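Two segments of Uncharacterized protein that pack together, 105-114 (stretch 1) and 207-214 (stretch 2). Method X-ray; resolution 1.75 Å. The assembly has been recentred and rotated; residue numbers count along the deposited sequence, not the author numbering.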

# COMPACT_ATOMS: atom_id res chain seq x y z
N LEU A 105 3.50 -1.68 -10.57
CA LEU A 105 2.63 -2.63 -9.88
C LEU A 105 2.10 -2.11 -8.53
O LEU A 105 1.05 -2.54 -8.08
CB LEU A 105 3.36 -3.95 -9.67
CG LEU A 105 3.75 -4.63 -10.99
CD1 LEU A 105 4.70 -5.78 -10.74
CD2 LEU A 105 2.49 -5.10 -11.74
N LEU A 106 2.83 -1.19 -7.90
CA LEU A 106 2.36 -0.62 -6.64
C LEU A 106 1.75 0.75 -6.92
O LEU A 106 2.21 1.79 -6.42
CB LEU A 106 3.49 -0.56 -5.60
CG LEU A 106 4.01 -1.94 -5.15
CD1 LEU A 106 5.25 -1.81 -4.26
CD2 LEU A 106 2.92 -2.78 -4.46
N LYS A 107 0.71 0.72 -7.74
CA LYS A 107 0.00 1.90 -8.20
C LYS A 107 -1.40 1.77 -7.62
O LYS A 107 -2.09 0.77 -7.86
CB LYS A 107 -0.05 1.90 -9.73
CG LYS A 107 0.13 3.26 -10.37
CD LYS A 107 0.51 3.12 -11.84
CE LYS A 107 0.66 4.48 -12.51
NZ LYS A 107 1.19 4.38 -13.91
N ALA A 108 -1.79 2.76 -6.82
CA ALA A 108 -3.02 2.70 -6.05
C ALA A 108 -4.24 2.25 -6.85
O ALA A 108 -4.99 1.38 -6.41
CB ALA A 108 -3.29 4.04 -5.38
N GLU A 109 -4.43 2.84 -8.03
CA GLU A 109 -5.64 2.60 -8.83
C GLU A 109 -5.65 1.23 -9.49
O GLU A 109 -6.65 0.84 -10.09
CB GLU A 109 -5.76 3.67 -9.92
CG GLU A 109 -6.05 5.07 -9.41
CD GLU A 109 -7.51 5.27 -9.04
OE1 GLU A 109 -8.36 4.46 -9.48
OE2 GLU A 109 -7.81 6.25 -8.32
N GLN A 110 -4.53 0.52 -9.39
CA GLN A 110 -4.34 -0.72 -10.13
C GLN A 110 -4.13 -1.93 -9.22
O GLN A 110 -3.77 -3.00 -9.69
CB GLN A 110 -3.19 -0.57 -11.13
CG GLN A 110 -3.50 0.49 -12.19
CD GLN A 110 -2.36 0.76 -13.14
OE1 GLN A 110 -1.36 0.05 -13.15
NE2 GLN A 110 -2.48 1.83 -13.92
N VAL A 111 -4.36 -1.74 -7.92
CA VAL A 111 -4.27 -2.84 -6.96
C VAL A 111 -5.56 -2.98 -6.16
O VAL A 111 -6.38 -2.09 -6.15
CB VAL A 111 -3.09 -2.64 -5.95
CG1 VAL A 111 -1.74 -2.59 -6.68
CG2 VAL A 111 -3.32 -1.40 -5.06
N GLU A 112 -5.72 -4.12 -5.49
CA GLU A 112 -6.85 -4.33 -4.58
C GLU A 112 -6.45 -5.26 -3.44
O GLU A 112 -5.48 -6.01 -3.53
CB GLU A 112 -8.05 -4.92 -5.32
CG GLU A 112 -7.78 -6.30 -5.90
CD GLU A 112 -8.97 -6.90 -6.65
OE1 GLU A 112 -9.95 -6.18 -6.94
OE2 GLU A 112 -8.91 -8.11 -6.97
N VAL A 113 -7.18 -5.18 -2.33
CA VAL A 113 -6.95 -6.08 -1.21
C VAL A 113 -6.95 -7.54 -1.65
O VAL A 113 -7.80 -7.96 -2.43
CB VAL A 113 -8.01 -5.89 -0.13
CG1 VAL A 113 -7.85 -6.94 0.97
CG2 VAL A 113 -7.91 -4.47 0.43
N ASP A 114 -5.98 -8.30 -1.13
CA ASP A 114 -5.86 -9.74 -1.38
C ASP A 114 -6.09 -10.45 -0.06
O ASP A 114 -5.27 -10.34 0.86
CB ASP A 114 -4.47 -10.07 -1.93
CG ASP A 114 -4.26 -11.57 -2.17
OD1 ASP A 114 -5.22 -12.36 -2.00
OD2 ASP A 114 -3.14 -11.96 -2.57
N ALA A 207 -10.54 -5.50 8.54
CA ALA A 207 -10.79 -4.55 7.47
C ALA A 207 -9.50 -4.13 6.77
O ALA A 207 -9.11 -2.96 6.81
CB ALA A 207 -11.52 -3.32 8.00
N GLY A 208 -8.84 -5.08 6.12
CA GLY A 208 -7.68 -4.74 5.32
C GLY A 208 -8.08 -3.71 4.26
O GLY A 208 -9.24 -3.66 3.84
N TYR A 209 -7.12 -2.89 3.82
CA TYR A 209 -7.44 -1.83 2.88
C TYR A 209 -6.25 -1.51 1.97
O TYR A 209 -5.11 -1.83 2.27
CB TYR A 209 -7.92 -0.58 3.61
CG TYR A 209 -6.87 0.03 4.51
CD1 TYR A 209 -6.77 -0.33 5.84
CD2 TYR A 209 -5.99 0.99 4.03
CE1 TYR A 209 -5.80 0.22 6.66
CE2 TYR A 209 -5.02 1.56 4.84
CZ TYR A 209 -4.93 1.16 6.15
OH TYR A 209 -3.96 1.73 6.96
N ASN A 210 -6.56 -0.87 0.85
CA ASN A 210 -5.56 -0.51 -0.13
C ASN A 210 -4.79 0.70 0.40
O ASN A 210 -5.23 1.83 0.23
CB ASN A 210 -6.24 -0.21 -1.46
CG ASN A 210 -5.30 0.36 -2.50
OD1 ASN A 210 -4.09 0.46 -2.28
ND2 ASN A 210 -5.86 0.72 -3.66
N TRP A 211 -3.67 0.44 1.05
CA TRP A 211 -2.89 1.49 1.72
C TRP A 211 -2.18 2.45 0.76
O TRP A 211 -1.69 3.50 1.17
CB TRP A 211 -1.91 0.86 2.73
CG TRP A 211 -1.05 -0.22 2.13
CD1 TRP A 211 -1.30 -1.57 2.15
CD2 TRP A 211 0.16 -0.03 1.40
NE1 TRP A 211 -0.29 -2.23 1.48
CE2 TRP A 211 0.61 -1.31 1.02
CE3 TRP A 211 0.92 1.09 1.06
CZ2 TRP A 211 1.79 -1.50 0.28
CZ3 TRP A 211 2.10 0.90 0.32
CH2 TRP A 211 2.51 -0.38 -0.06
N LEU A 212 -2.13 2.11 -0.52
CA LEU A 212 -1.54 3.02 -1.51
C LEU A 212 -2.45 4.20 -1.83
O LEU A 212 -1.99 5.30 -2.17
CB LEU A 212 -1.21 2.27 -2.79
CG LEU A 212 -0.00 1.33 -2.66
CD1 LEU A 212 -0.01 0.33 -3.80
CD2 LEU A 212 1.28 2.18 -2.68
N GLN A 213 -3.76 3.98 -1.75
CA GLN A 213 -4.69 5.03 -2.09
C GLN A 213 -4.85 5.95 -0.89
O GLN A 213 -4.41 5.62 0.21
CB GLN A 213 -6.05 4.44 -2.46
CG GLN A 213 -6.86 4.01 -1.25
CD GLN A 213 -8.10 3.24 -1.64
OE1 GLN A 213 -8.47 3.19 -2.83
NE2 GLN A 213 -8.75 2.62 -0.65
N SER A 214 -5.49 7.11 -1.10
CA SER A 214 -5.76 8.02 0.01
C SER A 214 -6.53 7.33 1.11
O SER A 214 -7.46 6.57 0.86
CB SER A 214 -6.57 9.24 -0.45
OG SER A 214 -6.75 10.13 0.64
O HOH W 1 -8.59 -0.68 -4.34

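One side-chain amide does most of the polar work in this contact. Asn210 points its CA-to-CB bond toward stretch 1, and its ND2 donates to the backbone carbonyl of Ala108, with ND2 and Ala108 O 3.0 Å apart and an N-H...O angle of 149°. This is the sole direct hydrogen bond between the stretches, and no backbone group of one bonds directly to the backbone of the other. The same amide also serves its own chain: Asn210 OD1 accepts from the backbone N of Leu212, 3.1 Å from OD1. An asparagine in the t rotamer (chi1 172°) thus reaches outward with its donor while its acceptor stays close to the turn that carries it.

A water extends the arrangement. It accepts from Asn210 ND2 at 3.1 Å from its oxygen and donates to Val111 O at 3.2 Å, so the amide nitrogen serves two carbonyls of stretch 1, that of Ala108 directly and that of Val111 through the solvent molecule.

The backbones suit this plan. Stretch 1 leaves a helix at Leu106, passes through a short 3-10 segment at Ala108 and Glu109, and becomes a strand from Val111 to Val113. Stretch 2 has no regular helix or strand, but a type I turn runs from Asn210 to Gln213, with Gln213 N bonded to Asn210 O at 3.3 Å. The chains come near each other at Ala108 and Leu212, whose CA atoms lie 4.8 Å apart, and again at Val113 and Asn210, CA to CA 5.8 Å. The strand therefore faces a turn and the extended residues before it, without pairing into a sheet.

Leu212, the second inner residue of the turn, supplies the main apolar surface and has the largest area covered by the other stretch. In its m,t rotamer it sets CD1 4.0 Å from Leu106 CB and 3.9 Å from Val111 CG2, filling space between residues that flank the 3-10 segment. Closer to the backbone, its CB lies 3.8 Å from Ala108 CB. The main chains are close here, and the alanine methyl lies on the turn: Ala108 CB sits 3.7 Å from Leu212 C and also 3.7 Å from Gln213 N, resting on the peptide link itself.

Val113 closes the other end. It points toward stretch 2, and its CG2 packs on main chain, 3.6 Å from Tyr209 CA and 3.7 Å from Gly208 O. Tyr209 turns its own CA-to-CB bond away, leaving its backbone to receive the methyl. Along the strand, Val111 and Val113 point toward stretch 2 while Glu112 points away, the usual alternation of an extended chain.

For a designer, the contact reads as one leucine touching three apolar side chains, a valine methyl laid on main chain, and one amide bonded through both its nitrogen and its oxygen. The 407 Å² buried in total is modest, yet the carbonyl of Ala108 and both ends of the Asn210 amide find partners.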